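Local coordinates for type 4 fimbrial biogenesis protein PilY1 (Pseudomonas aeruginosa, PDB 3HX6) that primes type IV pilus assembly, aids adhesion to host cells and probably regulates pilus retraction in twitching motility through calcium binding and release, at residues F496-Q501 with V517-T522; W181-D186 with L226-E231; A58-Y63 with G72-F77. The protein carries 3 engineered substitutions. All blocks are in the same frame, centred on the assembly; numbering follows the deposited sequence.

Interaction 1 (F496-Q501 with V517-T522); sequences FDLARQ and VAVSGT
Leu498 and Phe496 pack against Val519, Ser520 and Thr522 in a buried, mainly apolar contact between the loop that follows strand 477-483 and the turn before strand 521-524 together with the start of that strand. Leu498 splits its two methyls between two partners. CD1 sits on the valine, 3.7 Å from Val519 CB, and touches both branches of that side chain. CD2 lies beside Thr522, with Thr522 CG2 4.0 Å away, the two side chains running in opposite senses. This methyl of Thr522 can face the leucine because OG1 is turned anti to the backbone N (chi1 -177°), toward strand 408-415, where it makes a weak bond to Thr411 O. Strand 521-524 lies between strands 408-415 and 477-483 in a large mixed sheet, and Ser520 and Gly521, both opposite Arg413, form a classic beta bulge at its start. Beside this bulge the Phe496 ring arrives edge-on: its CE2 is 3.7 Å from Ser520 O, which lies in the ring plane. Beyond Leu498 the loop is pinned from within, Gln501 N donating to the syn lone pair of Asp497 OD1 at 3.1 Å. Phe405 of strand 392-405, beyond strand 408-415, packs on Leu498 and Val519.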
# COMPACT_ATOMS: atom_id res chain seq x y z
N PHE A 496 7.40 -4.46 15.96
CA PHE A 496 7.97 -5.12 14.80
C PHE A 496 7.56 -6.56 14.59
O PHE A 496 7.42 -7.33 15.53
CB PHE A 496 9.50 -5.09 14.88
CG PHE A 496 10.09 -3.72 15.01
CD1 PHE A 496 10.09 -2.84 13.93
CD2 PHE A 496 10.66 -3.31 16.21
CE1 PHE A 496 10.65 -1.58 14.05
CE2 PHE A 496 11.23 -2.05 16.34
CZ PHE A 496 11.22 -1.18 15.25
N ASP A 497 7.37 -6.93 13.33
CA ASP A 497 7.09 -8.32 13.01
C ASP A 497 8.49 -8.87 12.80
O ASP A 497 9.02 -8.84 11.69
CB ASP A 497 6.28 -8.48 11.73
CG ASP A 497 6.30 -9.91 11.22
OD1 ASP A 497 6.28 -10.84 12.07
OD2 ASP A 497 6.32 -10.13 9.99
N LEU A 498 9.11 -9.36 13.87
CA LEU A 498 10.46 -9.90 13.80
C LEU A 498 10.48 -11.34 13.32
O LEU A 498 11.53 -11.87 12.97
CB LEU A 498 11.11 -9.82 15.18
CG LEU A 498 11.22 -8.43 15.80
CD1 LEU A 498 11.75 -8.55 17.22
CD2 LEU A 498 12.14 -7.56 14.95
N ALA A 499 9.30 -11.97 13.32
CA ALA A 499 9.18 -13.37 12.93
C ALA A 499 8.87 -13.62 11.46
O ALA A 499 8.57 -14.75 11.08
CB ALA A 499 8.11 -14.02 13.80
N ARG A 500 8.95 -12.58 10.64
CA ARG A 500 8.65 -12.72 9.21
C ARG A 500 7.28 -13.36 9.00
O ARG A 500 7.12 -14.23 8.15
CB ARG A 500 9.72 -13.58 8.52
CG ARG A 500 11.10 -12.94 8.45
CD ARG A 500 12.05 -13.81 7.66
NE ARG A 500 13.38 -13.21 7.57
CZ ARG A 500 14.43 -13.78 6.99
NH1 ARG A 500 14.32 -14.98 6.45
NH2 ARG A 500 15.59 -13.14 6.97
N GLN A 501 6.30 -12.93 9.78
CA GLN A 501 4.94 -13.47 9.69
C GLN A 501 4.07 -12.73 8.67
O GLN A 501 3.09 -13.29 8.17
CB GLN A 501 4.26 -13.41 11.05
CG GLN A 501 4.87 -14.33 12.09
CD GLN A 501 4.84 -15.77 11.65
OE1 GLN A 501 3.77 -16.36 11.51
NE2 GLN A 501 6.01 -16.35 11.43
N VAL A 517 7.39 -9.28 26.65
CA VAL A 517 7.53 -7.87 26.35
C VAL A 517 7.76 -7.59 24.87
O VAL A 517 8.26 -8.44 24.14
CB VAL A 517 8.70 -7.31 27.20
CG1 VAL A 517 9.30 -6.11 26.55
CG2 VAL A 517 8.22 -6.99 28.60
N ALA A 518 7.39 -6.39 24.45
CA ALA A 518 7.59 -5.98 23.07
C ALA A 518 9.09 -5.71 22.92
O ALA A 518 9.73 -5.23 23.85
CB ALA A 518 6.80 -4.72 22.77
N VAL A 519 9.64 -6.05 21.76
CA VAL A 519 11.05 -5.81 21.50
C VAL A 519 11.15 -4.37 20.99
O VAL A 519 10.46 -4.00 20.05
CB VAL A 519 11.59 -6.78 20.42
CG1 VAL A 519 12.97 -6.30 19.92
CG2 VAL A 519 11.69 -8.19 20.99
N SER A 520 12.01 -3.57 21.61
CA SER A 520 12.14 -2.18 21.19
C SER A 520 13.22 -1.95 20.16
O SER A 520 13.15 -1.01 19.37
CB SER A 520 12.39 -1.29 22.41
OG SER A 520 11.27 -1.31 23.27
N GLY A 521 14.23 -2.81 20.15
CA GLY A 521 15.31 -2.64 19.20
C GLY A 521 15.83 -3.94 18.62
O GLY A 521 15.78 -4.99 19.27
N THR A 522 16.30 -3.87 17.38
CA THR A 522 16.85 -5.02 16.70
C THR A 522 17.96 -4.57 15.76
O THR A 522 17.85 -3.53 15.09
CB THR A 522 15.78 -5.79 15.89
OG1 THR A 522 16.37 -6.95 15.29
CG2 THR A 522 15.19 -4.92 14.81

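Interaction 2 (W181-D186 with L226-E231); sequences WEIGVD and LIIDME. Engineered in segment 226-231: Met230 (natural residue Leu).
Trp181 NE1 donates to Met230 O at 2.7 Å, the one hydrogen bond that joins these two segments. The contact lies between two consecutive four-stranded antiparallel sheets of the beta-propeller: strand 178-184 is the outermost strand of one, strand 223-229 an inner strand of the next, and the axes of the short segments come no closer than 10.4 Å, so side chains do the bridging. The acceptor lies in the plane of the indole, with an N-H...O angle of 159°, yet the donor stands 43° out of the carbonyl plane of Met230 and thus off its lone pairs. Trp181 reaches this carbonyl with CG set between its backbone N and carbonyl carbon (chi1 46°). Ile228 covers one face of the indole: CG2 makes a CH-pi contact 4.1 Å from the centroid of the six-membered ring, offset toward the rim. Met230, an engineered residue in place of the natural leucine, starts away from the tryptophan, but its bent chain brings CE back to 4.1 Å from Trp181 CZ2. Leu166 of strand 165-170 and Ile235 of strand 235-241 close around the two isoleucines. These meet tip to tip, Ile183 CD1 lying 3.3 Å from Ile228 CD1, shorter than usual for two methyls and perhaps strained.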
# COMPACT_ATOMS: atom_id res chain seq x y z
N TRP A 181 19.08 26.35 -9.52
CA TRP A 181 20.04 27.26 -8.91
C TRP A 181 21.15 26.56 -8.15
O TRP A 181 21.09 25.36 -7.86
CB TRP A 181 19.34 28.26 -7.99
CG TRP A 181 18.31 27.69 -7.05
CD1 TRP A 181 16.95 27.73 -7.21
CD2 TRP A 181 18.55 27.01 -5.81
NE1 TRP A 181 16.33 27.12 -6.14
CE2 TRP A 181 17.28 26.67 -5.27
CE3 TRP A 181 19.70 26.66 -5.10
CZ2 TRP A 181 17.15 25.99 -4.05
CZ3 TRP A 181 19.56 25.98 -3.89
CH2 TRP A 181 18.29 25.66 -3.38
N GLU A 182 22.18 27.34 -7.83
CA GLU A 182 23.34 26.87 -7.08
C GLU A 182 23.66 27.94 -6.06
O GLU A 182 23.76 29.12 -6.39
CB GLU A 182 24.54 26.69 -8.00
CG GLU A 182 24.41 25.57 -9.02
CD GLU A 182 25.66 25.43 -9.87
OE1 GLU A 182 26.02 26.40 -10.58
OE2 GLU A 182 26.30 24.35 -9.82
N ILE A 183 23.82 27.53 -4.81
CA ILE A 183 24.14 28.47 -3.74
C ILE A 183 25.54 28.16 -3.21
O ILE A 183 25.92 26.99 -3.10
CB ILE A 183 23.15 28.35 -2.56
CG1 ILE A 183 21.74 28.71 -3.01
CG2 ILE A 183 23.58 29.26 -1.41
CD1 ILE A 183 20.73 28.70 -1.89
N GLY A 184 26.29 29.20 -2.91
CA GLY A 184 27.63 29.04 -2.38
C GLY A 184 27.83 30.09 -1.30
O GLY A 184 26.89 30.82 -0.98
N VAL A 185 29.03 30.17 -0.74
CA VAL A 185 29.29 31.16 0.30
C VAL A 185 29.08 32.56 -0.27
O VAL A 185 28.71 33.48 0.46
CB VAL A 185 30.72 31.04 0.88
CG1 VAL A 185 30.87 29.71 1.59
CG2 VAL A 185 31.75 31.19 -0.24
N ASP A 186 29.32 32.71 -1.57
CA ASP A 186 29.13 33.99 -2.23
C ASP A 186 27.69 34.48 -2.08
O ASP A 186 27.44 35.67 -1.93
CB ASP A 186 29.49 33.88 -3.71
CG ASP A 186 30.99 33.85 -3.94
OD1 ASP A 186 31.41 33.35 -5.00
OD2 ASP A 186 31.74 34.34 -3.07
N LEU A 226 18.22 28.39 7.09
CA LEU A 226 18.22 29.04 5.80
C LEU A 226 16.88 28.75 5.13
O LEU A 226 16.44 27.61 5.07
CB LEU A 226 19.36 28.52 4.92
CG LEU A 226 20.78 28.67 5.49
CD1 LEU A 226 21.81 28.18 4.47
CD2 LEU A 226 21.05 30.13 5.84
N ILE A 227 16.23 29.81 4.67
CA ILE A 227 14.96 29.67 3.98
C ILE A 227 15.25 30.19 2.58
O ILE A 227 15.35 31.39 2.35
CB ILE A 227 13.86 30.48 4.67
CG1 ILE A 227 13.64 29.91 6.08
CG2 ILE A 227 12.57 30.41 3.86
CD1 ILE A 227 12.57 30.62 6.89
N ILE A 228 15.41 29.24 1.66
CA ILE A 228 15.75 29.53 0.28
C ILE A 228 14.54 29.42 -0.64
O ILE A 228 13.87 28.39 -0.67
CB ILE A 228 16.83 28.54 -0.18
CG1 ILE A 228 17.99 28.54 0.84
CG2 ILE A 228 17.33 28.90 -1.58
CD1 ILE A 228 18.98 27.42 0.65
N ASP A 229 14.27 30.49 -1.39
CA ASP A 229 13.14 30.47 -2.31
C ASP A 229 13.33 29.34 -3.30
O ASP A 229 14.37 29.26 -3.97
CB ASP A 229 13.03 31.80 -3.06
CG ASP A 229 11.82 31.85 -3.98
OD1 ASP A 229 10.68 31.81 -3.46
OD2 ASP A 229 12.01 31.94 -5.21
N MET A 230 12.34 28.46 -3.40
CA MET A 230 12.41 27.32 -4.30
C MET A 230 12.73 27.71 -5.74
O MET A 230 13.62 27.14 -6.36
CB MET A 230 11.08 26.55 -4.27
CG MET A 230 11.14 25.19 -4.95
SD MET A 230 12.37 24.09 -4.18
CE MET A 230 13.69 24.15 -5.35
N GLU A 231 12.00 28.69 -6.26
CA GLU A 231 12.20 29.10 -7.64
C GLU A 231 13.53 29.80 -7.93
O GLU A 231 14.25 29.42 -8.85
CB GLU A 231 11.06 30.02 -8.08
CG GLU A 231 11.23 30.58 -9.49
CD GLU A 231 10.03 31.40 -9.94
OE1 GLU A 231 9.59 32.29 -9.17
OE2 GLU A 231 9.53 31.16 -11.06

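Interaction 3 (A58-Y63 with G72-F77)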
# COMPACT_ATOMS: atom_id res chain seq x y z
N ALA A 58 3.53 11.23 -8.26
CA ALA A 58 3.41 12.50 -7.55
C ALA A 58 3.61 12.16 -6.08
O ALA A 58 3.20 11.09 -5.61
CB ALA A 58 2.04 13.11 -7.77
N GLN A 59 4.25 13.06 -5.35
CA GLN A 59 4.53 12.83 -3.94
C GLN A 59 3.33 12.92 -3.01
O GLN A 59 3.25 12.18 -2.03
CB GLN A 59 5.62 13.80 -3.47
CG GLN A 59 5.76 13.89 -1.96
CD GLN A 59 6.90 14.78 -1.53
OE1 GLN A 59 7.19 15.80 -2.16
NE2 GLN A 59 7.55 14.42 -0.42
N TYR A 60 2.39 13.81 -3.31
CA TYR A 60 1.24 14.00 -2.43
C TYR A 60 -0.08 13.48 -2.97
O TYR A 60 -0.19 13.08 -4.13
CB TYR A 60 1.07 15.49 -2.12
CG TYR A 60 2.36 16.24 -1.82
CD1 TYR A 60 3.16 15.89 -0.73
CD2 TYR A 60 2.77 17.30 -2.63
CE1 TYR A 60 4.35 16.58 -0.46
CE2 TYR A 60 3.96 17.99 -2.37
CZ TYR A 60 4.74 17.63 -1.28
OH TYR A 60 5.93 18.29 -1.04
N LEU A 61 -1.08 13.49 -2.10
CA LEU A 61 -2.43 13.09 -2.47
C LEU A 61 -3.08 14.41 -2.83
O LEU A 61 -2.94 15.40 -2.11
CB LEU A 61 -3.15 12.44 -1.30
CG LEU A 61 -2.69 11.04 -0.90
CD1 LEU A 61 -3.58 10.53 0.22
CD2 LEU A 61 -2.76 10.10 -2.09
N THR A 62 -3.80 14.43 -3.94
CA THR A 62 -4.45 15.64 -4.40
C THR A 62 -5.25 16.40 -3.35
O THR A 62 -5.17 17.62 -3.28
CB THR A 62 -5.34 15.35 -5.61
OG1 THR A 62 -4.52 14.92 -6.70
CG2 THR A 62 -6.11 16.59 -6.02
N TYR A 63 -6.02 15.70 -2.52
CA TYR A 63 -6.82 16.41 -1.53
C TYR A 63 -5.97 17.19 -0.54
O TYR A 63 -6.47 18.08 0.14
CB TYR A 63 -7.76 15.46 -0.79
CG TYR A 63 -7.17 14.74 0.40
CD1 TYR A 63 -6.24 13.71 0.23
CD2 TYR A 63 -7.56 15.06 1.69
CE1 TYR A 63 -5.72 13.03 1.33
CE2 TYR A 63 -7.05 14.38 2.79
CZ TYR A 63 -6.13 13.37 2.60
OH TYR A 63 -5.64 12.69 3.70
N GLY A 72 -3.14 26.23 -9.04
CA GLY A 72 -2.63 25.09 -9.79
C GLY A 72 -3.63 23.95 -9.84
O GLY A 72 -4.74 24.06 -9.31
N ASN A 73 -3.26 22.85 -10.49
CA ASN A 73 -4.12 21.68 -10.58
C ASN A 73 -3.27 20.45 -10.29
O ASN A 73 -2.63 19.91 -11.18
CB ASN A 73 -4.73 21.57 -11.98
CG ASN A 73 -5.90 20.61 -12.01
OD1 ASN A 73 -5.86 19.53 -11.43
ND2 ASN A 73 -6.97 21.01 -12.69
N TYR A 74 -3.26 20.01 -9.03
CA TYR A 74 -2.43 18.86 -8.68
C TYR A 74 -2.90 17.56 -9.31
O TYR A 74 -2.08 16.72 -9.68
CB TYR A 74 -2.35 18.69 -7.16
CG TYR A 74 -1.16 17.86 -6.73
CD1 TYR A 74 0.15 18.36 -6.84
CD2 TYR A 74 -1.32 16.56 -6.24
CE1 TYR A 74 1.25 17.59 -6.48
CE2 TYR A 74 -0.22 15.78 -5.88
CZ TYR A 74 1.07 16.31 -6.00
OH TYR A 74 2.16 15.54 -5.66
N SER A 75 -4.21 17.37 -9.43
CA SER A 75 -4.73 16.13 -10.01
C SER A 75 -4.17 15.90 -11.41
O SER A 75 -3.83 14.77 -11.76
CB SER A 75 -6.26 16.15 -10.06
OG SER A 75 -6.72 17.12 -10.99
N THR A 76 -4.08 16.96 -12.22
CA THR A 76 -3.55 16.81 -13.57
C THR A 76 -2.05 16.57 -13.52
O THR A 76 -1.49 15.89 -14.39
CB THR A 76 -3.84 18.06 -14.45
OG1 THR A 76 -3.28 19.22 -13.84
CG2 THR A 76 -5.34 18.26 -14.61
N PHE A 77 -1.39 17.11 -12.51
CA PHE A 77 0.05 16.91 -12.35
C PHE A 77 0.27 15.46 -11.94
O PHE A 77 1.14 14.78 -12.46
CB PHE A 77 0.62 17.82 -11.27
CG PHE A 77 2.08 17.61 -11.01
CD1 PHE A 77 3.03 18.14 -11.87
CD2 PHE A 77 2.51 16.87 -9.92
CE1 PHE A 77 4.40 17.95 -11.64
CE2 PHE A 77 3.87 16.67 -9.68
CZ PHE A 77 4.81 17.21 -10.54
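Tyr74 and Tyr60 cross at about a right angle, the phenol end of Tyr74 reaching the base of the Tyr60 side chain, with Tyr74 CZ 3.9 Å from Tyr60 CD2. Within the PilY1 beta-propeller domain, the contact joins the first residue of helix 62-65 and the loop before it to the first turn of helix 74-82. Tyr74 leaves the helix with CG anti to its own N (chi1 -160°) and lies across the loop, so that Tyr60 N can donate to Tyr74 OH at 2.9 Å in a nearly straight bond (165°). Asp144 of strand 141-147 is the second partner of this hydroxyl, and it also takes Gln59 N, while its backbone O pairs with Tyr60 OH. Ala58 CB lies against the hydroxyl, 3.2 Å from Tyr74 OH, and approaches the ring obliquely. Along the ring edge lies Tyr60 O, in plane and 3.2 Å from Tyr74 CE2. Farther down the same edge sits Thr62, its OG1 3.6 Å from Tyr74 CD2. Asn73 caps helix 74-82: its OD1 accepts from Thr76 N at 3.2 Å, above the carbonyl plane, and from Ser75 OG at 2.6 Å, within that plane.

In the fold
Interactions 1 and 2 are buried, whereas interaction 3 is only partly so. Each holds different elements: interaction 2 joins neighbouring sheets of the propeller, interaction 3 the starts of two short helices and the loop before one of them, and interaction 1 a loop to the large mixed sheet. Their chemistry follows: methyl packing and a phenylalanine edge against backbone carbonyls in 1, methyl packing plus one indole bond in 2, and a tyrosine hydroxyl amid backbone and carboxylate in 3. Interactions 1 and 2 lie on opposite sides of the chain's centre, their centres 43 Å apart. Interactions 1 and 3 both reach the second subunit, where Arg500 of one chain packs on Thr62 and Ser75 of the other.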